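Local coordinates for putative metal binding protein (Coccidioides immitis, PDB 3CVG) that is of uncharacterised function but probably binds a metal or other small ligand in the manner of periplasmic solute-binding proteins, at residues 116-120 with 131-135; 32-38 with 267-273; 63-67 with 79-85; 191-196 with 215-219; 101-107 with 233-238. All coordinates share one frame; numbering follows the deposited sequence.

Contact 1. Residues 116-120 with 131-135; sequences PAKLS and KMHDA
Ala117 and Met132 bring the two backbones within 5.2 Å, CA to CA, where the loop 116-120 runs past one flank of helix 131-135. Lys118 has left-handed backbone angles (phi 54°, psi 46°), and the loop turns there. The methyl of Ala117 points at the helix, with Ala117 CB 3.9 Å from Met132 CG, and the backbone beside it meets the next turn, Ala117 CA lying 4.0 Å from Ala135 CB. Met132 is a selenomethionine, and the CG part of its chain does the touching. Lys131 stretches along the loop: beyond CG its chain is extended, which carries the ammonium to the carbonyl of Lys118 (Lys131 NZ to Lys118 O 2.9 Å). The donor approaches at a C=O...N angle of 152°, tilted from the carbonyl plane. On the way, Lys131 CG passes 3.5 Å from Ala117 O. Leu119 slides past the lysine in the opposite direction, and Leu119 CD2 rests 3.8 Å from Lys131 CB. The backbone N of Ala117 donates to the hydroxyl of Tyr200. The loop that leaves strand 100-111 folds back on helix 125-138, the next helix of the chain, a local loop-on-helix contact within the periplasmic-binding-protein fold.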
# COMPACT_ATOMS: atom_id res chain seq x y z
N PRO A 116 -5.18 22.34 -13.16
CA PRO A 116 -4.29 23.12 -14.02
C PRO A 116 -3.56 22.31 -15.08
O PRO A 116 -3.22 22.84 -16.15
CB PRO A 116 -3.35 23.80 -13.02
CG PRO A 116 -3.36 22.86 -11.83
CD PRO A 116 -4.83 22.51 -11.74
N ALA A 117 -3.34 21.02 -14.81
CA ALA A 117 -2.66 20.15 -15.77
C ALA A 117 -3.64 19.71 -16.86
O ALA A 117 -3.25 19.07 -17.84
CB ALA A 117 -2.10 18.93 -15.06
N LYS A 118 -4.91 20.05 -16.67
CA LYS A 118 -5.96 19.71 -17.64
C LYS A 118 -6.01 18.22 -17.96
O LYS A 118 -6.12 17.81 -19.12
CB LYS A 118 -5.76 20.55 -18.91
CG LYS A 118 -5.82 22.03 -18.61
CD LYS A 118 -5.43 22.92 -19.78
CE LYS A 118 -5.48 24.39 -19.37
NZ LYS A 118 -4.72 24.66 -18.10
N LEU A 119 -5.96 17.40 -16.91
CA LEU A 119 -6.01 15.95 -17.03
C LEU A 119 -7.41 15.47 -17.42
O LEU A 119 -8.41 15.96 -16.90
CB LEU A 119 -5.61 15.30 -15.71
CG LEU A 119 -4.22 15.60 -15.17
CD1 LEU A 119 -3.93 14.67 -14.00
CD2 LEU A 119 -3.18 15.40 -16.27
N SER A 120 -7.46 14.51 -18.34
CA SER A 120 -8.72 13.94 -18.81
C SER A 120 -8.89 12.54 -18.24
O SER A 120 -8.07 11.65 -18.47
CB SER A 120 -8.74 13.89 -20.34
OG SER A 120 -9.96 13.35 -20.82
N LYS A 131 1.49 14.74 -19.05
CA LYS A 131 0.78 16.01 -19.09
C LYS A 131 1.14 16.91 -17.90
O LYS A 131 1.37 18.11 -18.07
CB LYS A 131 -0.73 15.76 -19.11
CG LYS A 131 -1.53 16.77 -19.92
CD LYS A 131 -2.94 16.25 -20.17
CE LYS A 131 -3.72 17.15 -21.12
NZ LYS A 131 -5.02 16.53 -21.51
N MSE A 132 1.19 16.34 -16.70
CA MSE A 132 1.55 17.12 -15.52
C MSE A 132 2.95 17.69 -15.69
O MSE A 132 3.18 18.87 -15.43
CB MSE A 132 1.49 16.25 -14.25
CG MSE A 132 0.08 16.05 -13.68
SE MSE A 132 0.04 15.03 -12.01
CE MSE A 132 1.30 16.08 -10.99
N HIS A 133 3.89 16.85 -16.12
CA HIS A 133 5.27 17.28 -16.31
C HIS A 133 5.38 18.51 -17.21
O HIS A 133 5.97 19.51 -16.82
CB HIS A 133 6.12 16.14 -16.90
CG HIS A 133 7.47 16.58 -17.37
ND1 HIS A 133 7.68 17.12 -18.62
CD2 HIS A 133 8.68 16.58 -16.75
CE1 HIS A 133 8.96 17.44 -18.75
NE2 HIS A 133 9.58 17.12 -17.63
N ASP A 134 4.81 18.42 -18.41
CA ASP A 134 4.87 19.53 -19.36
C ASP A 134 4.20 20.79 -18.82
O ASP A 134 4.71 21.90 -18.98
CB ASP A 134 4.25 19.11 -20.69
CG ASP A 134 4.92 17.89 -21.30
OD1 ASP A 134 6.04 17.53 -20.86
OD2 ASP A 134 4.34 17.29 -22.23
N ALA A 135 3.05 20.62 -18.17
CA ALA A 135 2.33 21.77 -17.61
C ALA A 135 3.12 22.35 -16.43
O ALA A 135 3.11 23.56 -16.21
CB ALA A 135 0.94 21.35 -17.15

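Contact 2. Residues 32-38 with 267-273; sequences SGLVKEL and VIEGFKK
The glycine corner at Gly33, where one helix closes in a Schellman motif and helix 34-47 begins with Gly33 as its N-cap, is covered by the ring of Phe271. Ser32 O lies at the ring edge, close to its plane and 3.3 Å from Phe271 CZ. Leu34 takes one face: its CA forms a CH-pi contact 3.9 Å from the centroid of the Phe271 ring, offset toward the rim. The leucine's CG stands trans to its amide nitrogen (chi1 -178°), and Leu34 CD1 reaches to 3.5 Å from Phe271 CD2. Gly33 itself has a positive phi of 100°, and its backbone packs directly on the ring, Gly33 C lying 3.4 Å from Phe271 CZ. Phe271 belongs to the turn between helix 264-269 and strand 272-273, so the contact joins the first helical region of the chain to its C-terminal part. One turn further along helix 34-47, Leu38 CD1 meets Val267 CG1 at 3.6 Å, and Glu37 CB touches that same methyl at 3.8 Å. The aliphatic CG of Glu37 borders the ring obliquely, 3.8 Å from Phe271 CD1. At the other end Lys273 CE comes to 3.1 Å from Ser32 O, while the Ser32 hydroxyl is hydrogen-bonded to Ala29 O and Tyr279 OH.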
# COMPACT_ATOMS: atom_id res chain seq x y z
N SER A 32 -4.17 0.25 8.90
CA SER A 32 -5.56 0.40 8.48
C SER A 32 -6.51 -0.35 9.39
O SER A 32 -7.72 -0.16 9.33
CB SER A 32 -5.73 -0.11 7.05
OG SER A 32 -5.47 -1.50 7.00
N GLY A 33 -5.96 -1.23 10.23
CA GLY A 33 -6.77 -2.01 11.14
C GLY A 33 -7.03 -3.44 10.68
O GLY A 33 -7.55 -4.25 11.45
N LEU A 34 -6.68 -3.76 9.44
CA LEU A 34 -6.92 -5.12 8.93
C LEU A 34 -6.17 -6.20 9.69
O LEU A 34 -6.72 -7.27 9.96
CB LEU A 34 -6.55 -5.22 7.44
CG LEU A 34 -6.83 -6.60 6.82
CD1 LEU A 34 -8.33 -6.78 6.67
CD2 LEU A 34 -6.16 -6.73 5.47
N VAL A 35 -4.91 -5.95 10.04
CA VAL A 35 -4.12 -6.94 10.76
C VAL A 35 -4.79 -7.33 12.08
O VAL A 35 -4.64 -8.46 12.54
CB VAL A 35 -2.68 -6.45 11.03
CG1 VAL A 35 -1.94 -7.43 11.92
CG2 VAL A 35 -1.94 -6.29 9.71
N LYS A 36 -5.54 -6.40 12.66
CA LYS A 36 -6.25 -6.67 13.91
C LYS A 36 -7.37 -7.67 13.65
O LYS A 36 -7.47 -8.70 14.32
CB LYS A 36 -6.84 -5.38 14.49
CG LYS A 36 -7.61 -5.59 15.80
CD LYS A 36 -7.93 -4.26 16.48
CE LYS A 36 -8.57 -4.49 17.84
NZ LYS A 36 -8.87 -3.20 18.53
N GLU A 37 -8.21 -7.35 12.67
CA GLU A 37 -9.33 -8.21 12.30
C GLU A 37 -8.83 -9.60 11.92
O GLU A 37 -9.37 -10.61 12.37
CB GLU A 37 -10.10 -7.61 11.11
CG GLU A 37 -11.26 -6.71 11.48
CD GLU A 37 -12.31 -7.43 12.30
OE1 GLU A 37 -12.09 -7.62 13.52
OE2 GLU A 37 -13.35 -7.82 11.72
N LEU A 38 -7.81 -9.64 11.08
CA LEU A 38 -7.22 -10.90 10.64
C LEU A 38 -6.73 -11.73 11.82
O LEU A 38 -7.12 -12.89 11.99
CB LEU A 38 -6.05 -10.63 9.68
CG LEU A 38 -6.31 -10.72 8.18
CD1 LEU A 38 -7.67 -10.14 7.82
CD2 LEU A 38 -5.20 -10.00 7.44
N VAL A 267 -12.79 -12.35 5.87
CA VAL A 267 -12.56 -11.20 6.75
C VAL A 267 -12.17 -9.97 5.94
O VAL A 267 -12.55 -8.85 6.29
CB VAL A 267 -11.44 -11.49 7.77
CG1 VAL A 267 -11.16 -10.25 8.61
CG2 VAL A 267 -11.84 -12.65 8.66
N ILE A 268 -11.40 -10.17 4.87
CA ILE A 268 -10.98 -9.07 4.02
C ILE A 268 -12.16 -8.52 3.23
O ILE A 268 -12.37 -7.31 3.15
CB ILE A 268 -9.90 -9.52 3.01
CG1 ILE A 268 -8.61 -9.86 3.75
CG2 ILE A 268 -9.66 -8.44 1.97
CD1 ILE A 268 -7.58 -10.55 2.90
N GLU A 269 -12.95 -9.43 2.66
CA GLU A 269 -14.11 -9.05 1.88
C GLU A 269 -15.09 -8.22 2.71
O GLU A 269 -15.86 -7.43 2.17
CB GLU A 269 -14.79 -10.31 1.34
CG GLU A 269 -15.80 -10.06 0.23
CD GLU A 269 -15.87 -11.23 -0.75
OE1 GLU A 269 -16.13 -12.37 -0.31
OE2 GLU A 269 -15.64 -11.00 -1.96
N GLY A 270 -15.05 -8.38 4.03
CA GLY A 270 -15.95 -7.64 4.89
C GLY A 270 -15.32 -6.52 5.69
O GLY A 270 -16.02 -5.85 6.46
N PHE A 271 -14.02 -6.30 5.53
CA PHE A 271 -13.34 -5.24 6.27
C PHE A 271 -13.65 -3.89 5.65
O PHE A 271 -13.29 -3.63 4.50
CB PHE A 271 -11.83 -5.47 6.28
CG PHE A 271 -11.08 -4.51 7.14
CD1 PHE A 271 -11.43 -4.35 8.48
CD2 PHE A 271 -10.03 -3.76 6.63
CE1 PHE A 271 -10.74 -3.46 9.29
CE2 PHE A 271 -9.33 -2.87 7.43
CZ PHE A 271 -9.69 -2.71 8.77
N LYS A 272 -14.29 -3.03 6.43
CA LYS A 272 -14.69 -1.73 5.93
C LYS A 272 -14.10 -0.51 6.61
O LYS A 272 -13.60 -0.59 7.73
CB LYS A 272 -16.21 -1.61 5.98
CG LYS A 272 -16.95 -2.58 5.09
CD LYS A 272 -18.41 -2.21 5.03
CE LYS A 272 -19.10 -2.76 3.80
NZ LYS A 272 -20.45 -2.16 3.63
N LYS A 273 -14.18 0.62 5.91
CA LYS A 273 -13.72 1.90 6.42
C LYS A 273 -14.59 2.97 5.78
O LYS A 273 -14.71 3.03 4.55
CB LYS A 273 -12.24 2.15 6.10
CG LYS A 273 -11.42 2.39 7.36
CD LYS A 273 -9.99 2.78 7.05
CE LYS A 273 -9.07 2.42 8.21
NZ LYS A 273 -9.52 3.01 9.51

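Contact 3. Residues 63-67 with 79-85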
# COMPACT_ATOMS: atom_id res chain seq x y z
N THR A 63 8.14 -2.79 3.38
CA THR A 63 8.55 -4.05 2.76
C THR A 63 10.01 -4.44 2.99
O THR A 63 10.30 -5.59 3.32
CB THR A 63 8.28 -4.03 1.24
OG1 THR A 63 6.86 -3.99 1.00
CG2 THR A 63 8.84 -5.29 0.58
N THR A 64 10.94 -3.50 2.82
CA THR A 64 12.36 -3.83 2.99
C THR A 64 12.69 -4.34 4.40
O THR A 64 13.44 -5.31 4.56
CB THR A 64 13.25 -2.61 2.69
OG1 THR A 64 13.04 -2.19 1.33
CG2 THR A 64 14.72 -2.97 2.87
N VAL A 65 12.13 -3.67 5.41
CA VAL A 65 12.38 -4.05 6.80
C VAL A 65 11.70 -5.36 7.16
O VAL A 65 12.29 -6.20 7.84
CB VAL A 65 11.90 -2.95 7.76
CG1 VAL A 65 12.35 -3.27 9.18
CG2 VAL A 65 12.43 -1.61 7.32
N THR A 66 10.47 -5.53 6.69
CA THR A 66 9.73 -6.76 6.95
C THR A 66 10.58 -7.94 6.52
O THR A 66 10.75 -8.91 7.26
CB THR A 66 8.39 -6.77 6.17
OG1 THR A 66 7.51 -5.77 6.71
CG2 THR A 66 7.72 -8.13 6.27
N ILE A 67 11.14 -7.85 5.32
CA ILE A 67 11.98 -8.93 4.81
C ILE A 67 13.25 -9.03 5.66
O ILE A 67 13.77 -10.13 5.87
CB ILE A 67 12.33 -8.69 3.33
CG1 ILE A 67 11.05 -8.80 2.49
CG2 ILE A 67 13.39 -9.70 2.87
CD1 ILE A 67 11.22 -8.42 1.03
N ILE A 79 3.52 -9.23 5.44
CA ILE A 79 2.65 -8.90 4.34
C ILE A 79 3.42 -7.81 3.62
O ILE A 79 3.67 -6.73 4.17
CB ILE A 79 1.28 -8.39 4.81
CG1 ILE A 79 0.58 -9.48 5.62
CG2 ILE A 79 0.42 -8.00 3.61
CD1 ILE A 79 -0.81 -9.10 6.11
N THR A 80 3.81 -8.10 2.39
CA THR A 80 4.60 -7.17 1.61
C THR A 80 3.88 -6.65 0.37
O THR A 80 2.85 -7.18 -0.04
CB THR A 80 5.92 -7.84 1.22
OG1 THR A 80 5.66 -9.09 0.57
CG2 THR A 80 6.75 -8.11 2.46
N TYR A 81 4.45 -5.60 -0.23
CA TYR A 81 3.87 -4.97 -1.40
C TYR A 81 4.85 -4.85 -2.57
O TYR A 81 4.85 -3.85 -3.28
CB TYR A 81 3.38 -3.58 -1.03
CG TYR A 81 2.47 -3.56 0.18
CD1 TYR A 81 1.09 -3.63 0.05
CD2 TYR A 81 3.00 -3.45 1.47
CE1 TYR A 81 0.25 -3.59 1.16
CE2 TYR A 81 2.18 -3.40 2.59
CZ TYR A 81 0.81 -3.47 2.43
OH TYR A 81 -0.01 -3.40 3.53
N SER A 82 5.69 -5.86 -2.76
CA SER A 82 6.65 -5.83 -3.87
C SER A 82 6.95 -7.23 -4.40
O SER A 82 7.81 -7.93 -3.87
CB SER A 82 7.95 -5.15 -3.42
OG SER A 82 8.91 -5.16 -4.47
N PRO A 83 6.24 -7.66 -5.46
CA PRO A 83 6.47 -8.98 -6.05
C PRO A 83 7.94 -9.30 -6.34
O PRO A 83 8.39 -10.43 -6.12
CB PRO A 83 5.61 -8.94 -7.31
CG PRO A 83 4.43 -8.14 -6.87
CD PRO A 83 5.08 -7.00 -6.09
N VAL A 84 8.69 -8.32 -6.83
CA VAL A 84 10.10 -8.57 -7.13
C VAL A 84 10.93 -8.81 -5.88
O VAL A 84 11.75 -9.73 -5.83
CB VAL A 84 10.75 -7.41 -7.92
CG1 VAL A 84 12.24 -7.68 -8.12
CG2 VAL A 84 10.08 -7.26 -9.27
N ALA A 85 10.71 -7.98 -4.86
CA ALA A 85 11.44 -8.10 -3.61
C ALA A 85 11.07 -9.43 -2.96
O ALA A 85 11.90 -10.08 -2.33
CB ALA A 85 11.10 -6.93 -2.67
O HOH W 1 5.45 -4.65 4.84
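Thr63 and Tyr81 supply the direct hydrogen bond of this contact. The backbone N of Tyr81 donates to the threonine hydroxyl (Tyr81 N to Thr63 OG1 3.1 Å) with an N-H...O angle of 166°, close to straight. Thr63 OG1 also lies near the plane of the Tyr81 ring, at its edge. A chi1 of -66° sets OG1 of Thr63 beside its own backbone N and turns the methyl the other way, so that one side chain serves both a polar and an apolar partner.

A water supplies the second polar link. It donates to the strand carbonyl (water 1 to Ile79 O 2.8 Å) and is hydrogen-bonded to the helix (water 1 to Thr66 OG1 3.0 Å). The Thr66 hydroxyl is also hydrogen-bonded to Ser61 OG and Asp62 O, which fixes its position. In the second segment Ser82 caps helix 83-91 through a weak bond, Ala85 N to Ser82 OG 3.4 Å.

The apolar contacts are made by methyls. Thr63 CG2 sits 3.9 Å from Thr80 CB, the two side chains crossing at about a right angle, and Thr66 CG2 touches Thr80 CG2 at 3.9 Å. Farther along the helix Ile67 CD1 reaches Ala85 CB at 4.0 Å. The methyl of Thr80 joins this patch, while its hydroxyl is hydrogen-bonded to the carboxylate of Glu86, which also takes the backbone N of Ser82.

Helix 63-71 thereby lies over the end of strand 77-80 and the start of helix 83-91. Strand 77-80 runs between strands 20-26 and 234-241, and the hydroxyl of Tyr81 bonds to Ala29 N.

Contact 4. Residues 191-196 with 215-219; sequences LTAAIL and LRDQM
Ile195 is the bump of this contact, a branched side chain pushed from helix 191-196 into a hollow formed by Leu215, Gln218 and Met219. Its two branches divide the hollow. Ile195 CG2 settles against the turn, 3.7 Å from both Leu215 O and Gln218 CB, while the longer arm goes deeper and brings Ile195 CD1 to 3.8 Å from Met219 SE. Met219 is a selenomethionine whose CG sits between the backbone N and the carbonyl carbon (chi1 51°). With further bends at chi2 and chi3, its chain folds along one flank of the isoleucine instead of extending past it. The backbone bond Gln218 N to Leu215 O, 2.8 Å, closes the turn that walls the hollow beside CG2.

Leu215 is the reciprocal bump. It fits against the groove between Thr192, Ile195 and Leu196: Leu215 CD1 meets Thr192 CG2 at 3.8 Å, the side chains crossing at about a right angle, and Leu215 CD2 lies 3.9 Å from Ile195 CG2.

Ile195 O, near the C-terminal end of its helix, accepts from two waters; water 2 also donates to Gln218 O (2.9 Å), and water 3 reaches the Gln218 side-chain oxygen. Ile110 of strand 100-111 touches both Leu191 and Met219, and the contact packs the short helix 213-216 and the turn leading into strand 220-224 against the last turns of helix 187-196, in the periplasmic-binding-protein fold.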
# COMPACT_ATOMS: atom_id res chain seq x y z
N LEU A 191 -1.72 13.45 2.17
CA LEU A 191 -2.88 13.69 1.33
C LEU A 191 -3.54 15.01 1.73
O LEU A 191 -3.94 15.80 0.87
CB LEU A 191 -3.90 12.53 1.45
CG LEU A 191 -5.22 12.68 0.67
CD1 LEU A 191 -4.95 13.05 -0.79
CD2 LEU A 191 -6.02 11.37 0.76
N THR A 192 -3.64 15.25 3.03
CA THR A 192 -4.23 16.49 3.54
C THR A 192 -3.45 17.69 3.01
O THR A 192 -4.03 18.69 2.58
CB THR A 192 -4.21 16.51 5.09
OG1 THR A 192 -5.02 15.43 5.59
CG2 THR A 192 -4.75 17.84 5.61
N ALA A 193 -2.13 17.58 3.03
CA ALA A 193 -1.26 18.65 2.55
C ALA A 193 -1.45 18.89 1.05
O ALA A 193 -1.52 20.04 0.62
CB ALA A 193 0.20 18.32 2.84
N ALA A 194 -1.52 17.82 0.27
CA ALA A 194 -1.69 17.95 -1.18
C ALA A 194 -2.98 18.69 -1.50
O ALA A 194 -3.02 19.53 -2.42
CB ALA A 194 -1.72 16.57 -1.84
N ILE A 195 -4.03 18.37 -0.76
CA ILE A 195 -5.33 18.99 -0.97
C ILE A 195 -5.30 20.47 -0.58
O ILE A 195 -5.76 21.31 -1.35
CB ILE A 195 -6.41 18.24 -0.17
CG1 ILE A 195 -6.58 16.84 -0.76
CG2 ILE A 195 -7.74 18.99 -0.22
CD1 ILE A 195 -7.31 15.88 0.18
N LEU A 196 -4.75 20.77 0.59
CA LEU A 196 -4.66 22.15 1.07
C LEU A 196 -3.79 23.01 0.17
O LEU A 196 -4.06 24.19 -0.03
CB LEU A 196 -4.09 22.19 2.49
CG LEU A 196 -4.93 21.64 3.64
CD1 LEU A 196 -4.16 21.76 4.95
CD2 LEU A 196 -6.24 22.40 3.73
N LEU A 215 -12.74 17.70 2.97
CA LEU A 215 -11.53 17.79 2.16
C LEU A 215 -11.67 17.07 0.83
O LEU A 215 -11.12 17.51 -0.18
CB LEU A 215 -10.32 17.22 2.91
CG LEU A 215 -9.64 18.13 3.94
CD1 LEU A 215 -8.34 17.49 4.42
CD2 LEU A 215 -9.35 19.49 3.31
N ARG A 216 -12.41 15.97 0.82
CA ARG A 216 -12.60 15.20 -0.40
C ARG A 216 -13.31 16.04 -1.46
O ARG A 216 -13.21 15.75 -2.65
CB ARG A 216 -13.39 13.92 -0.12
CG ARG A 216 -12.73 13.01 0.90
CD ARG A 216 -13.60 11.78 1.18
NE ARG A 216 -13.37 11.28 2.53
CZ ARG A 216 -13.91 10.17 3.01
NH1 ARG A 216 -14.71 9.43 2.25
NH2 ARG A 216 -13.65 9.78 4.25
N ASP A 217 -14.02 17.07 -1.02
CA ASP A 217 -14.72 17.95 -1.95
C ASP A 217 -13.77 19.00 -2.52
O ASP A 217 -14.09 19.69 -3.48
CB ASP A 217 -15.89 18.64 -1.25
CG ASP A 217 -17.10 17.75 -1.14
OD1 ASP A 217 -17.65 17.37 -2.20
OD2 ASP A 217 -17.51 17.43 -0.01
N GLN A 218 -12.59 19.11 -1.92
CA GLN A 218 -11.58 20.07 -2.36
C GLN A 218 -10.55 19.38 -3.25
O GLN A 218 -9.48 19.93 -3.54
CB GLN A 218 -10.91 20.70 -1.13
CG GLN A 218 -11.86 21.59 -0.32
CD GLN A 218 -11.30 21.97 1.04
OE1 GLN A 218 -10.15 22.38 1.16
NE2 GLN A 218 -12.13 21.85 2.08
N MSE A 219 -10.88 18.18 -3.69
CA MSE A 219 -10.00 17.41 -4.56
C MSE A 219 -10.81 16.57 -5.54
O MSE A 219 -12.01 16.36 -5.36
CB MSE A 219 -9.08 16.50 -3.74
CG MSE A 219 -9.79 15.63 -2.70
SE MSE A 219 -8.97 13.86 -2.51
CE MSE A 219 -9.77 13.06 -4.07
O HOH W 2 -6.71 20.79 -3.84
O HOH W 3 -7.87 23.09 -1.10

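Contact 5. Residues 101-107 with 233-238; sequences YAFRDHF and LLNPAH
A classic beta bulge interrupts the antiparallel pairing: Ala102 and Phe103 both face Ala237, whose carbonyl accepts from both, firmly in Ala102 N to Ala237 O (2.9 Å) and weakly in Phe103 N to Ala237 O (3.4 Å). Past the bulge the register is regular, with Phe103-Ala237 and Asp105-Asn235 as hydrogen-bonded pairs and Phe107 N bonding straight to Leu233 O. On the face of Tyr101 and His238 the two rings form an offset stack, centroids 4.4 Å apart and planes at 28°, and the tyrosine's far end rests on Pro236, with Tyr101 OH 3.2 Å from Pro236 CB. On the other face, Ala237 CB stands over the centre of the Phe103 ring, 3.5 Å from its centroid. Beyond it Asp105 and Asn235 lie side by side, their flat groups 55° apart, and Asn235 ND2 donates to the anti side of Asp105 OD2 (3.0 Å). Phe107 packs obliquely on the asparagine, Phe107 CE2 lying 3.4 Å from Asn235 CB. Strands 100-111 and 234-241 probably form part of the hinge joining the two lobes of this periplasmic-binding-protein fold. Strand 77-80 flanks 234-241, strand 276-281 pairs with 100-111, and helix 155-166 packs on Phe107 and Leu233.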
# COMPACT_ATOMS: atom_id res chain seq x y z
N TYR A 101 -0.75 -14.77 -2.13
CA TYR A 101 -1.48 -13.56 -2.51
C TYR A 101 -2.54 -13.36 -1.44
O TYR A 101 -3.44 -14.18 -1.29
CB TYR A 101 -2.16 -13.75 -3.88
CG TYR A 101 -2.32 -12.48 -4.70
CD1 TYR A 101 -2.64 -11.26 -4.09
CD2 TYR A 101 -2.17 -12.51 -6.09
CE1 TYR A 101 -2.80 -10.09 -4.86
CE2 TYR A 101 -2.34 -11.35 -6.86
CZ TYR A 101 -2.65 -10.15 -6.24
OH TYR A 101 -2.80 -9.00 -7.00
N ALA A 102 -2.44 -12.26 -0.69
CA ALA A 102 -3.37 -11.97 0.41
C ALA A 102 -4.57 -11.09 0.05
O ALA A 102 -5.72 -11.45 0.33
CB ALA A 102 -2.61 -11.34 1.57
N PHE A 103 -4.31 -9.93 -0.53
CA PHE A 103 -5.38 -9.03 -0.91
C PHE A 103 -4.89 -7.99 -1.91
O PHE A 103 -3.70 -7.92 -2.21
CB PHE A 103 -6.00 -8.36 0.34
CG PHE A 103 -5.04 -7.51 1.12
CD1 PHE A 103 -4.82 -6.18 0.77
CD2 PHE A 103 -4.37 -8.03 2.22
CE1 PHE A 103 -3.95 -5.38 1.51
CE2 PHE A 103 -3.49 -7.24 2.97
CZ PHE A 103 -3.28 -5.92 2.61
N ARG A 104 -5.82 -7.20 -2.43
CA ARG A 104 -5.48 -6.17 -3.41
C ARG A 104 -5.87 -4.77 -2.93
O ARG A 104 -7.05 -4.49 -2.67
CB ARG A 104 -6.15 -6.49 -4.75
CG ARG A 104 -5.52 -7.69 -5.50
CD ARG A 104 -6.31 -8.13 -6.75
NE ARG A 104 -7.58 -8.79 -6.40
CZ ARG A 104 -8.41 -9.34 -7.27
NH1 ARG A 104 -8.14 -9.33 -8.57
NH2 ARG A 104 -9.54 -9.90 -6.85
N ASP A 105 -4.87 -3.91 -2.82
CA ASP A 105 -5.07 -2.53 -2.40
C ASP A 105 -5.02 -1.71 -3.69
O ASP A 105 -4.69 -2.23 -4.75
CB ASP A 105 -3.97 -2.11 -1.42
CG ASP A 105 -4.12 -0.67 -0.95
OD1 ASP A 105 -5.26 -0.14 -0.94
OD2 ASP A 105 -3.10 -0.06 -0.56
N HIS A 106 -5.36 -0.42 -3.62
CA HIS A 106 -5.36 0.39 -4.82
C HIS A 106 -4.81 1.80 -4.60
O HIS A 106 -5.09 2.44 -3.59
CB HIS A 106 -6.78 0.49 -5.39
CG HIS A 106 -7.47 -0.83 -5.52
ND1 HIS A 106 -8.13 -1.44 -4.48
CD2 HIS A 106 -7.54 -1.70 -6.56
CE1 HIS A 106 -8.58 -2.62 -4.86
NE2 HIS A 106 -8.23 -2.81 -6.12
N PHE A 107 -3.99 2.26 -5.54
CA PHE A 107 -3.42 3.60 -5.48
C PHE A 107 -4.36 4.50 -6.30
O PHE A 107 -5.18 4.01 -7.08
CB PHE A 107 -2.03 3.63 -6.14
CG PHE A 107 -0.94 2.97 -5.32
CD1 PHE A 107 -0.50 3.55 -4.13
CD2 PHE A 107 -0.32 1.80 -5.76
CE1 PHE A 107 0.55 2.97 -3.39
CE2 PHE A 107 0.72 1.21 -5.03
CZ PHE A 107 1.15 1.80 -3.85
N LEU A 233 -1.61 1.13 -11.09
CA LEU A 233 -2.11 1.57 -9.80
C LEU A 233 -2.64 0.46 -8.89
O LEU A 233 -3.23 0.73 -7.85
CB LEU A 233 -3.17 2.67 -9.98
CG LEU A 233 -2.73 3.98 -10.66
CD1 LEU A 233 -3.82 5.05 -10.48
CD2 LEU A 233 -1.42 4.47 -10.06
N LEU A 234 -2.44 -0.80 -9.28
CA LEU A 234 -2.88 -1.91 -8.44
C LEU A 234 -1.79 -2.12 -7.39
O LEU A 234 -0.61 -2.07 -7.72
CB LEU A 234 -3.04 -3.20 -9.27
CG LEU A 234 -3.30 -4.48 -8.45
CD1 LEU A 234 -4.65 -4.39 -7.77
CD2 LEU A 234 -3.23 -5.71 -9.36
N ASN A 235 -2.18 -2.33 -6.14
CA ASN A 235 -1.20 -2.52 -5.07
C ASN A 235 -1.40 -3.88 -4.40
O ASN A 235 -2.02 -3.98 -3.34
CB ASN A 235 -1.30 -1.39 -4.04
CG ASN A 235 -0.21 -1.48 -2.97
OD1 ASN A 235 0.91 -1.90 -3.24
ND2 ASN A 235 -0.54 -1.05 -1.76
N PRO A 236 -0.87 -4.94 -5.01
CA PRO A 236 -1.00 -6.29 -4.46
C PRO A 236 -0.22 -6.52 -3.18
O PRO A 236 0.90 -6.03 -3.01
CB PRO A 236 -0.51 -7.17 -5.61
CG PRO A 236 0.54 -6.32 -6.25
CD PRO A 236 -0.12 -4.95 -6.28
N ALA A 237 -0.83 -7.27 -2.27
CA ALA A 237 -0.22 -7.60 -0.99
C ALA A 237 -0.05 -9.11 -0.92
O ALA A 237 -0.99 -9.86 -1.20
CB ALA A 237 -1.11 -7.12 0.16
N HIS A 238 1.16 -9.54 -0.56
CA HIS A 238 1.47 -10.96 -0.44
C HIS A 238 2.01 -11.25 0.96
O HIS A 238 2.58 -10.37 1.62
CB HIS A 238 2.54 -11.39 -1.46
CG HIS A 238 2.03 -11.58 -2.85
ND1 HIS A 238 1.75 -10.52 -3.69
CD2 HIS A 238 1.75 -12.70 -3.55
CE1 HIS A 238 1.33 -10.98 -4.85
NE2 HIS A 238 1.32 -12.30 -4.79

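Contact 5 is the central piece, its centre about 7 Å from that of the chain. Contacts 2 and 3 both touch it: Ile268 and Leu34 of contact 2 pack on Phe103, and Thr80 of contact 3 bonds through its backbone to His238. Contacts 1 and 4 lie toward the other end of the molecule, centres about 18 Å apart, while the centres of contacts 1 and 2 are about 36 Å apart on opposite sides of the chain's centre. The bound calcium probably lies in the cleft between the lobes, about 5 Å from the side chain of Phe107 in contact 5 and about 7 Å from the side chain of Tyr81 in contact 3. Contacts 2 and 4 stand farther off, the side chains of Ser32 and Leu191 each about 11 Å from the ion.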